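Long-range contact in cobalamin biosynthesis precorrin-6Y methylase (cbiE) (Archaeoglobus fulgidus, PDB 2BB3), which probably methylates a precorrin intermediate of adenosylcobalamin biosynthesis, using S-adenosyl-L-methionine as methyl donor: residues V27-C32 and L57-V62. Sequence-based numbering, arbitrary orientation.
Sequences VGSGTC and LELAGV
Leu59 turns its CG to chi1 -93°, off the usual staggered value, and with chi2 168° this carries its forked end to segment 29-32, while Ser29, at chi1 64°, holds OG between its own backbone N and carbonyl carbon, facing the leucine. The two methyls of Leu59 divide the work. CD1 lies 3.6 Å from Gly30 O and 3.7 Å from Ser29 OG, whereas CD2 rests against the next peptide, 3.6 Å from Thr31 O. These are van der Waals contacts of a branched aliphatic chain with two backbone carbonyls and a serine hydroxyl. Beside them the small Ala60 puts its CB 4.1 Å from Ser29 CB, a close approach that suits two short side chains. In this parallel-sheet half of the tetrapyrrole methylase fold, the chain that follows strand 23-28 leads to the S-adenosyl-L-homocysteine pocket, where Thr31 touches the ligand and bonds Ile123 O through OG1. Cys32 is tied to Cys188 by a disulfide. Gly30 adopts backbone angles at which a CB would jam against Ser29 O. Replacing Leu59 with an alanine would probably open a gap beside the carbonyls of Gly30 and Thr31. Helix 54-59 ends in a Schellman motif: Gly61, at positive phi, gives its N to Glu58 O at 2.7 Å, and Val62 N reaches Leu57 O at 3.0 Å.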
ATOM      1  N   VAL A  27       0.902 -14.602   0.501  1.00 31.32           N
ATOM      2  CA  VAL A  27       1.096 -13.624   1.559  1.00 31.96           C
ATOM      3  C   VAL A  27       2.318 -12.750   1.352  1.00 31.90           C
ATOM      4  O   VAL A  27       3.341 -13.200   0.850  1.00 33.28           O
ATOM      5  CB  VAL A  27       1.258 -14.330   2.931  1.00 34.51           C
ATOM      6  CG1 VAL A  27       0.209 -15.433   3.070  1.00 36.68           C
ATOM      7  CG2 VAL A  27       2.635 -14.920   3.040  1.00 34.54           C
ATOM      8  N   GLY A  28       2.209 -11.488   1.744  1.00 33.44           N
ATOM      9  CA  GLY A  28       3.332 -10.588   1.611  1.00 32.76           C
ATOM     10  C   GLY A  28       4.290 -10.756   2.772  1.00 33.53           C
ATOM     11  O   GLY A  28       3.875 -11.015   3.910  1.00 32.83           O
ATOM     12  N   SER A  29       5.578 -10.601   2.498  1.00 33.94           N
ATOM     13  CA  SER A  29       6.579 -10.723   3.547  1.00 35.05           C
ATOM     14  C   SER A  29       6.903  -9.348   4.101  1.00 35.13           C
ATOM     15  O   SER A  29       7.527  -9.215   5.157  1.00 36.25           O
ATOM     16  CB  SER A  29       7.856 -11.325   2.979  1.00 34.96           C
ATOM     17  OG  SER A  29       8.426 -10.456   2.016  1.00 32.95           O
ATOM     18  N   GLY A  30       6.472  -8.315   3.391  1.00 35.07           N
ATOM     19  CA  GLY A  30       6.792  -6.973   3.836  1.00 34.39           C
ATOM     20  C   GLY A  30       8.068  -6.500   3.165  1.00 34.70           C
ATOM     21  O   GLY A  30       8.603  -7.181   2.284  1.00 36.10           O
ATOM     22  N   THR A  31       8.581  -5.354   3.590  1.00 36.03           N
ATOM     23  CA  THR A  31       9.777  -4.796   2.968  1.00 38.94           C
ATOM     24  C   THR A  31      10.943  -4.730   3.935  1.00 42.11           C
ATOM     25  O   THR A  31      12.069  -5.070   3.583  1.00 40.99           O
ATOM     26  CB  THR A  31       9.492  -3.377   2.442  1.00 38.50           C
ATOM     27  OG1 THR A  31       8.390  -3.428   1.524  1.00 37.80           O
ATOM     28  CG2 THR A  31      10.717  -2.808   1.734  1.00 39.12           C
ATOM     29  N   CYS A  32      10.642  -4.300   5.157  1.00 45.93           N
ATOM     30  CA  CYS A  32      11.620  -4.170   6.234  1.00 51.03           C
ATOM     31  C   CYS A  32      11.352  -5.247   7.271  1.00 53.74           C
ATOM     32  O   CYS A  32      10.299  -5.882   7.251  1.00 52.85           O
ATOM     33  CB  CYS A  32      11.465  -2.805   6.885  1.00 49.94           C
ATOM     34  SG  CYS A  32      11.276  -1.521   5.621  1.00 55.75           S
ATOM     35  N   LEU A  57      11.381 -15.418   1.479  1.00 41.04           N
ATOM     36  CA  LEU A  57      11.468 -16.365   2.589  1.00 40.56           C
ATOM     37  C   LEU A  57      12.319 -15.817   3.721  1.00 40.38           C
ATOM     38  O   LEU A  57      11.958 -15.937   4.892  1.00 39.66           O
ATOM     39  CB  LEU A  57      12.030 -17.709   2.108  1.00 37.19           C
ATOM     40  CG  LEU A  57      11.174 -18.349   1.016  1.00 33.47           C
ATOM     41  CD1 LEU A  57      11.822 -19.640   0.506  1.00 33.60           C
ATOM     42  CD2 LEU A  57       9.773 -18.619   1.568  1.00 28.37           C
ATOM     43  N   GLU A  58      13.448 -15.217   3.368  1.00 43.49           N
ATOM     44  CA  GLU A  58      14.334 -14.641   4.367  1.00 46.15           C
ATOM     45  C   GLU A  58      13.560 -13.600   5.178  1.00 45.65           C
ATOM     46  O   GLU A  58      13.441 -13.711   6.402  1.00 44.84           O
ATOM     47  CB  GLU A  58      15.567 -14.007   3.696  1.00 51.38           C
ATOM     48  CG  GLU A  58      16.594 -15.031   3.181  1.00 59.21           C
ATOM     49  CD  GLU A  58      17.794 -14.413   2.444  1.00 63.46           C
ATOM     50  OE1 GLU A  58      18.868 -15.067   2.392  1.00 65.05           O
ATOM     51  OE2 GLU A  58      17.669 -13.290   1.903  1.00 66.06           O
ATOM     52  N   LEU A  59      13.004 -12.620   4.474  1.00 45.08           N
ATOM     53  CA  LEU A  59      12.225 -11.549   5.085  1.00 45.96           C
ATOM     54  C   LEU A  59      11.194 -12.059   6.070  1.00 45.65           C
ATOM     55  O   LEU A  59      11.123 -11.574   7.193  1.00 49.57           O
ATOM     56  CB  LEU A  59      11.539 -10.719   3.999  1.00 47.65           C
ATOM     57  CG  LEU A  59      12.329  -9.489   3.546  1.00 48.81           C
ATOM     58  CD1 LEU A  59      11.736  -8.880   2.263  1.00 48.26           C
ATOM     59  CD2 LEU A  59      12.307  -8.482   4.688  1.00 49.57           C
ATOM     60  N   ALA A  60      10.411 -13.048   5.658  1.00 45.81           N
ATOM     61  CA  ALA A  60       9.383 -13.623   6.521  1.00 46.29           C
ATOM     62  C   ALA A  60       9.961 -14.550   7.602  1.00 46.77           C
ATOM     63  O   ALA A  60       9.219 -15.123   8.396  1.00 47.08           O
ATOM     64  CB  ALA A  60       8.362 -14.382   5.674  1.00 44.62           C
ATOM     65  N   GLY A  61      11.281 -14.710   7.613  1.00 47.86           N
ATOM     66  CA  GLY A  61      11.924 -15.556   8.610  1.00 48.30           C
ATOM     67  C   GLY A  61      11.666 -17.054   8.524  1.00 49.12           C
ATOM     68  O   GLY A  61      11.584 -17.735   9.553  1.00 51.39           O
ATOM     69  N   VAL A  62      11.554 -17.581   7.309  1.00 47.50           N
ATOM     70  CA  VAL A  62      11.303 -19.002   7.131  1.00 45.52           C
ATOM     71  C   VAL A  62      12.188 -19.661   6.074  1.00 44.66           C
ATOM     72  O   VAL A  62      11.941 -20.806   5.693  1.00 43.68           O
ATOM     73  CB  VAL A  62       9.833 -19.249   6.753  1.00 46.04           C
ATOM     74  CG1 VAL A  62       8.927 -18.964   7.945  1.00 48.07           C
ATOM     75  CG2 VAL A  62       9.453 -18.370   5.579  1.00 45.36           C
TER